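Local coordinates for protein phenylalanine hydroxylase (Colwellia psychrerythraea, PDB 2V27) that is a cold-active monooxygenase that probably hydroxylates L-phenylalanine to L-tyrosine with molecular oxygen and tetrahydrobiopterin at a mononuclear iron centre, at residues T75-Y80 with K98-A103. Residues are numbered along the deposited sequence; the frame is centred on the assembly and turned at random.
With SO4 (sulfate ion), chain F.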
loop_
_atom_site.group_PDB
_atom_site.type_symbol
_atom_site.label_atom_id
_atom_site.label_comp_id
_atom_site.label_asym_id
_atom_site.label_seq_id
_atom_site.Cartn_x
_atom_site.Cartn_y
_atom_site.Cartn_z
ATOM N N THR B 75 21.521 -7.509 -29.169
ATOM C CA THR B 75 22.381 -6.755 -28.232
ATOM C C THR B 75 23.416 -7.606 -27.480
ATOM O O THR B 75 24.146 -7.071 -26.624
ATOM C CB THR B 75 21.500 -6.100 -27.126
ATOM O OG1 THR B 75 20.802 -7.181 -26.478
ATOM C CG2 THR B 75 20.519 -5.089 -27.789
ATOM N N GLY B 76 23.491 -8.912 -27.773
ATOM C CA GLY B 76 24.460 -9.751 -27.095
ATOM C C GLY B 76 23.996 -10.314 -25.772
ATOM O O GLY B 76 24.756 -11.002 -25.055
ATOM N N TRP B 77 22.734 -10.029 -25.427
ATOM C CA TRP B 77 22.159 -10.522 -24.171
ATOM C C TRP B 77 21.635 -11.943 -24.282
ATOM O O TRP B 77 21.470 -12.469 -25.404
ATOM C CB TRP B 77 21.014 -9.595 -23.711
ATOM C CG TRP B 77 21.623 -8.427 -22.946
ATOM C CD1 TRP B 77 22.308 -7.299 -23.451
ATOM C CD2 TRP B 77 21.596 -8.252 -21.511
ATOM N NE1 TRP B 77 22.732 -6.488 -22.400
ATOM C CE2 TRP B 77 22.297 -7.045 -21.214
ATOM C CE3 TRP B 77 21.108 -9.034 -20.443
ATOM C CZ2 TRP B 77 22.470 -6.583 -19.886
ATOM C CZ3 TRP B 77 21.281 -8.578 -19.111
ATOM C CH2 TRP B 77 21.967 -7.346 -18.858
ATOM N N GLU B 78 21.365 -12.591 -23.142
ATOM C CA GLU B 78 20.650 -13.880 -23.108
ATOM C C GLU B 78 19.779 -13.911 -21.845
ATOM O O GLU B 78 20.035 -13.117 -20.876
ATOM C CB GLU B 78 21.621 -15.066 -23.030
ATOM C CG GLU B 78 22.558 -15.021 -21.797
ATOM C CD GLU B 78 23.717 -15.996 -21.919
ATOM O OE1 GLU B 78 23.611 -17.054 -21.281
ATOM O OE2 GLU B 78 24.709 -15.653 -22.607
ATOM N N CYS B 79 18.780 -14.808 -21.852
ATOM C CA CYS B 79 17.993 -15.087 -20.662
ATOM C C CYS B 79 18.741 -16.155 -19.902
ATOM O O CYS B 79 19.277 -17.105 -20.514
ATOM C CB CYS B 79 16.629 -15.684 -21.015
ATOM S SG CYS B 79 15.551 -14.544 -21.915
ATOM N N TYR B 80 18.743 -16.057 -18.594
ATOM C CA TYR B 80 19.532 -16.964 -17.778
ATOM C C TYR B 80 18.599 -17.567 -16.760
ATOM O O TYR B 80 18.087 -16.855 -15.885
ATOM C CB TYR B 80 20.650 -16.161 -17.116
ATOM C CG TYR B 80 21.611 -16.930 -16.239
ATOM C CD1 TYR B 80 22.859 -17.311 -16.755
ATOM C CD2 TYR B 80 21.306 -17.225 -14.926
ATOM C CE1 TYR B 80 23.776 -17.981 -15.957
ATOM C CE2 TYR B 80 22.212 -17.921 -14.131
ATOM C CZ TYR B 80 23.450 -18.273 -14.679
ATOM O OH TYR B 80 24.353 -18.959 -13.906
ATOM N N LYS B 98 25.744 -9.611 -19.211
ATOM C CA LYS B 98 24.647 -9.594 -20.213
ATOM C C LYS B 98 23.828 -10.896 -20.155
ATOM O O LYS B 98 23.334 -11.415 -21.169
ATOM C CB LYS B 98 25.123 -9.221 -21.641
ATOM C CG LYS B 98 26.039 -8.008 -21.638
ATOM C CD LYS B 98 26.830 -7.766 -22.918
ATOM C CE LYS B 98 25.943 -7.553 -24.086
ATOM N NZ LYS B 98 26.732 -7.196 -25.375
ATOM N N LYS B 99 23.614 -11.347 -18.917
ATOM C CA LYS B 99 22.749 -12.462 -18.597
ATOM C C LYS B 99 21.601 -11.948 -17.711
ATOM O O LYS B 99 21.825 -11.463 -16.596
ATOM C CB LYS B 99 23.561 -13.532 -17.865
ATOM C CG LYS B 99 24.622 -14.195 -18.771
ATOM C CD LYS B 99 25.692 -14.859 -17.919
ATOM C CE LYS B 99 26.843 -15.331 -18.883
ATOM N NZ LYS B 99 27.989 -15.946 -18.118
ATOM N N PHE B 100 20.387 -12.009 -18.245
ATOM C CA PHE B 100 19.214 -11.523 -17.494
ATOM C C PHE B 100 18.524 -12.677 -16.767
ATOM O O PHE B 100 18.005 -13.573 -17.402
ATOM C CB PHE B 100 18.228 -10.835 -18.439
ATOM C CG PHE B 100 17.237 -9.932 -17.712
ATOM C CD1 PHE B 100 17.679 -8.754 -17.151
ATOM C CD2 PHE B 100 15.916 -10.312 -17.536
ATOM C CE1 PHE B 100 16.798 -7.887 -16.426
ATOM C CE2 PHE B 100 15.015 -9.467 -16.798
ATOM C CZ PHE B 100 15.483 -8.267 -16.248
ATOM N N PRO B 101 18.520 -12.650 -15.433
ATOM C CA PRO B 101 18.003 -13.796 -14.706
ATOM C C PRO B 101 16.468 -13.936 -14.875
ATOM O O PRO B 101 15.744 -12.938 -14.768
ATOM C CB PRO B 101 18.370 -13.492 -13.238
ATOM C CG PRO B 101 19.415 -12.358 -13.274
ATOM C CD PRO B 101 19.042 -11.590 -14.536
ATOM N N VAL B 102 15.984 -15.131 -15.200
ATOM C CA VAL B 102 14.539 -15.375 -15.385
ATOM C C VAL B 102 14.166 -16.564 -14.503
ATOM O O VAL B 102 14.725 -17.669 -14.679
ATOM C CB VAL B 102 14.197 -15.705 -16.879
ATOM C CG1 VAL B 102 12.681 -16.088 -17.096
ATOM C CG2 VAL B 102 14.625 -14.523 -17.890
ATOM N N ALA B 103 13.237 -16.351 -13.562
ATOM C CA ALA B 103 12.809 -17.440 -12.690
ATOM C C ALA B 103 11.948 -18.401 -13.524
ATOM O O ALA B 103 11.115 -17.993 -14.318
ATOM C CB ALA B 103 11.993 -16.884 -11.531
HETATM S S SO4 F . 27.674 -18.843 -15.760
HETATM O O1 SO4 F . 26.915 -18.376 -14.556
HETATM O O2 SO4 F . 27.643 -20.320 -15.689
HETATM O O3 SO4 F . 27.084 -18.366 -17.016
HETATM O O4 SO4 F . 29.071 -18.305 -15.633
HETATM O O HOH W 1 25.194 -12.731 -22.984
#
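Trp77 lies flat on the backbone of Lys98: Lys98 CA sits 3.4 Å over the centre of the indole six-membered ring, a CH-pi contact 4° off the normal. The Lys98 side chain crosses the indole at about a right angle, then bends at chi3 (60°), and its NZ donates to Thr75 O at 2.9 Å. Phe100 N and CA lie at the indole edge, and Phe100 CB packs 3.9 Å from Trp77 CZ3. An alanine at Trp77 would probably leave Lys98 CA, CB and CG without the indole they lie on and open a gap beside Phe100 CB. Beyond the indole the strands pair in parallel. Glu78 N bonds Lys98 O, Phe100 N bonds Glu78 O almost straight (179°), and Tyr80 and Val102 continue the ladder. Cys79 CB packs on Val102 CG2; on the face of Glu78, Lys99 runs beside it, salt-bridged to Glu97. A sulfate, probably from the crystallisation liquor, takes hydrogen bonds from Lys99 NZ, Tyr80 OH and Arg93. Helix 88-96 makes the beta-alpha-beta crossover, ending in a Schellman motif with Lys98 as C-prime. Phe100 meets the ring of iron ligand His127, bringing the sheet to the metal's second shell, while Lys99 and Tyr80 offer donors that can probably hold an anion.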